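Long-range contact in ferrichrome-binding protein (Bacillus subtilis subsp. subtilis, PDB 3G9Q), which binds iron(3+)-hydroxamate complexes such as ferrichrome and passes them to the membrane permease of the FhuCBGD ABC transporter for iron import: residues G26-T30 with T253-S257. Numbering follows the deposited sequence.
Sequences GYFKT and TDPIS
Tyr27 and Pro255 meet in a CH-pi contact, an instructive case of a proline at a helix start packing on an aromatic ring. Pro255 CD stands over one face, 3.6 Å from the centroid of the Tyr27 ring and almost on its normal. With CG anti to the carbonyl carbon (chi1 -75°), the Tyr27 ring reaches past the proline toward the turn before helix 255-270, where CE1 lies 3.4 Å from Asp254 CB. Cut back to an alanine, this position would probably leave Pro255 CD without the ring face it packs on and open a gap beside Asp254.

That aspartate is the N-cap of helix 255-270: Ser257 N donates to Asp254 OD2 from above the carboxylate plane, and Ser257 OG donates to Asp254 OD1 on the syn side at 2.8 Å. Gripped at both oxygens, the carboxylate is held with OD2 against Gly26 CA.

Ile256 CD1 sits 3.6 Å from both Gly26 CA and Lys29 CB. Thr30 turns OG1 back to Gly26 O (2.9 Å), which also accepts from Thr30 N; the same hydroxyl oxygen lies against Pro255 CB.

Helix 25-31 is the crossover between adjacent parallel strands 17-19 and 35-37 of the N-terminal lobe; the contact packs the start of helix 255-270 on it. As in Fe/B12 relatives, long helix 118-143 bridges the two lobes; its Trp124 touches Thr30 and Pro255, and helix 106-115 packs on Tyr27.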
ATOM      1  N   GLY A  26      -6.700   8.204   0.096  1.00 33.82           N
ATOM      2  CA  GLY A  26      -5.555   8.891   0.677  1.00 35.53           C
ATOM      3  C   GLY A  26      -4.910   9.953  -0.212  1.00 37.36           C
ATOM      4  O   GLY A  26      -4.247  10.862   0.292  1.00 32.48           O
ATOM      5  N   TYR A  27      -5.087   9.836  -1.531  1.00 37.82           N
ATOM      6  CA  TYR A  27      -4.525  10.804  -2.484  1.00 48.73           C
ATOM      7  C   TYR A  27      -5.213  12.161  -2.386  1.00 48.68           C
ATOM      8  O   TYR A  27      -4.562  13.204  -2.337  1.00 46.04           O
ATOM      9  CB  TYR A  27      -4.654  10.312  -3.942  1.00 37.48           C
ATOM     10  CG  TYR A  27      -3.692   9.215  -4.326  1.00 40.68           C
ATOM     11  CD1 TYR A  27      -3.993   7.890  -4.063  1.00 35.39           C
ATOM     12  CD2 TYR A  27      -2.467   9.506  -4.909  1.00 30.50           C
ATOM     13  CE1 TYR A  27      -3.107   6.883  -4.362  1.00 30.86           C
ATOM     14  CE2 TYR A  27      -1.564   8.502  -5.211  1.00 24.81           C
ATOM     15  CZ  TYR A  27      -1.889   7.192  -4.936  1.00 38.49           C
ATOM     16  OH  TYR A  27      -1.004   6.166  -5.222  1.00 47.04           O
ATOM     17  N   PHE A  28      -6.541  12.131  -2.370  1.00 54.39           N
ATOM     18  CA  PHE A  28      -7.343  13.337  -2.301  1.00 48.43           C
ATOM     19  C   PHE A  28      -7.215  13.933  -0.902  1.00 50.51           C
ATOM     20  O   PHE A  28      -7.245  15.151  -0.736  1.00 46.80           O
ATOM     21  CB  PHE A  28      -8.800  12.998  -2.655  1.00 49.07           C
ATOM     22  CG  PHE A  28      -9.033  12.779  -4.139  1.00 47.87           C
ATOM     23  CD1 PHE A  28      -9.559  13.786  -4.930  1.00 46.60           C
ATOM     24  CD2 PHE A  28      -8.670  11.585  -4.752  1.00 53.05           C
ATOM     25  CE1 PHE A  28      -9.714  13.608  -6.307  1.00 43.31           C
ATOM     26  CE2 PHE A  28      -8.823  11.406  -6.128  1.00 43.92           C
ATOM     27  CZ  PHE A  28      -9.342  12.417  -6.900  1.00 47.00           C
ATOM     28  N   LYS A  29      -7.053  13.076   0.102  1.00 44.35           N
ATOM     29  CA  LYS A  29      -6.893  13.554   1.469  1.00 44.90           C
ATOM     30  C   LYS A  29      -5.603  14.372   1.514  1.00 41.70           C
ATOM     31  O   LYS A  29      -5.588  15.493   2.018  1.00 45.68           O
ATOM     32  CB  LYS A  29      -6.826  12.377   2.457  1.00 48.26           C
ATOM     33  CG  LYS A  29      -6.810  12.784   3.924  1.00 40.38           C
ATOM     34  CD  LYS A  29      -8.015  13.609   4.277  1.00 38.73           C
ATOM     35  CE  LYS A  29      -7.717  14.444   5.504  1.00 49.79           C
ATOM     36  NZ  LYS A  29      -8.727  15.525   5.680  1.00 63.07           N
ATOM     37  N   THR A  30      -4.520  13.826   0.971  1.00 35.09           N
ATOM     38  CA  THR A  30      -3.261  14.565   0.966  1.00 51.25           C
ATOM     39  C   THR A  30      -3.432  15.920   0.261  1.00 52.29           C
ATOM     40  O   THR A  30      -3.019  16.954   0.785  1.00 53.33           O
ATOM     41  CB  THR A  30      -2.120  13.779   0.274  1.00 43.34           C
ATOM     42  OG1 THR A  30      -1.942  12.525   0.938  1.00 49.43           O
ATOM     43  CG2 THR A  30      -0.809  14.554   0.355  1.00 42.39           C
ATOM     44  N   THR A 253      -1.338   1.877  -1.374  1.00 39.51           N
ATOM     45  CA  THR A 253      -0.051   2.514  -1.615  1.00 42.41           C
ATOM     46  C   THR A 253      -0.238   4.008  -1.868  1.00 42.33           C
ATOM     47  O   THR A 253       0.483   4.604  -2.662  1.00 49.55           O
ATOM     48  CB  THR A 253       0.686   1.907  -2.851  1.00 51.33           C
ATOM     49  OG1 THR A 253      -0.125   2.067  -4.028  1.00 46.98           O
ATOM     50  CG2 THR A 253       0.988   0.425  -2.635  1.00 43.95           C
ATOM     51  N   ASP A 254      -1.217   4.609  -1.206  1.00 40.94           N
ATOM     52  CA  ASP A 254      -1.468   6.039  -1.358  1.00 45.40           C
ATOM     53  C   ASP A 254      -0.492   6.756  -0.416  1.00 44.43           C
ATOM     54  O   ASP A 254       0.089   6.128   0.466  1.00 44.74           O
ATOM     55  CB  ASP A 254      -2.910   6.355  -0.973  1.00 50.64           C
ATOM     56  CG  ASP A 254      -3.267   5.818   0.402  1.00 56.96           C
ATOM     57  OD1 ASP A 254      -3.415   4.580   0.537  1.00 46.97           O
ATOM     58  OD2 ASP A 254      -3.376   6.634   1.344  1.00 52.97           O
ATOM     59  N   PRO A 255      -0.313   8.078  -0.579  1.00 49.43           N
ATOM     60  CA  PRO A 255       0.595   8.911   0.232  1.00 44.44           C
ATOM     61  C   PRO A 255       0.506   8.725   1.754  1.00 45.99           C
ATOM     62  O   PRO A 255       1.528   8.724   2.458  1.00 46.53           O
ATOM     63  CB  PRO A 255       0.238  10.330  -0.195  1.00 37.03           C
ATOM     64  CG  PRO A 255      -0.166  10.154  -1.629  1.00 44.66           C
ATOM     65  CD  PRO A 255      -1.027   8.901  -1.573  1.00 45.29           C
ATOM     66  N   ILE A 256      -0.712   8.588   2.269  1.00 44.77           N
ATOM     67  CA  ILE A 256      -0.894   8.390   3.704  1.00 39.95           C
ATOM     68  C   ILE A 256      -0.471   6.987   4.144  1.00 44.26           C
ATOM     69  O   ILE A 256       0.198   6.829   5.163  1.00 46.30           O
ATOM     70  CB  ILE A 256      -2.350   8.559   4.121  1.00 34.50           C
ATOM     71  CG1 ILE A 256      -2.844   9.937   3.709  1.00 33.79           C
ATOM     72  CG2 ILE A 256      -2.475   8.300   5.629  1.00 20.85           C
ATOM     73  CD1 ILE A 256      -4.354  10.130   3.799  1.00 37.63           C
ATOM     74  N   SER A 257      -0.895   5.976   3.388  1.00 39.17           N
ATOM     75  CA  SER A 257      -0.571   4.594   3.705  1.00 41.45           C
ATOM     76  C   SER A 257       0.930   4.348   3.595  1.00 46.19           C
ATOM     77  O   SER A 257       1.518   3.623   4.410  1.00 36.72           O
ATOM     78  CB  SER A 257      -1.304   3.635   2.769  1.00 46.70           C
ATOM     79  OG  SER A 257      -2.690   3.588   3.050  1.00 44.10           O
TER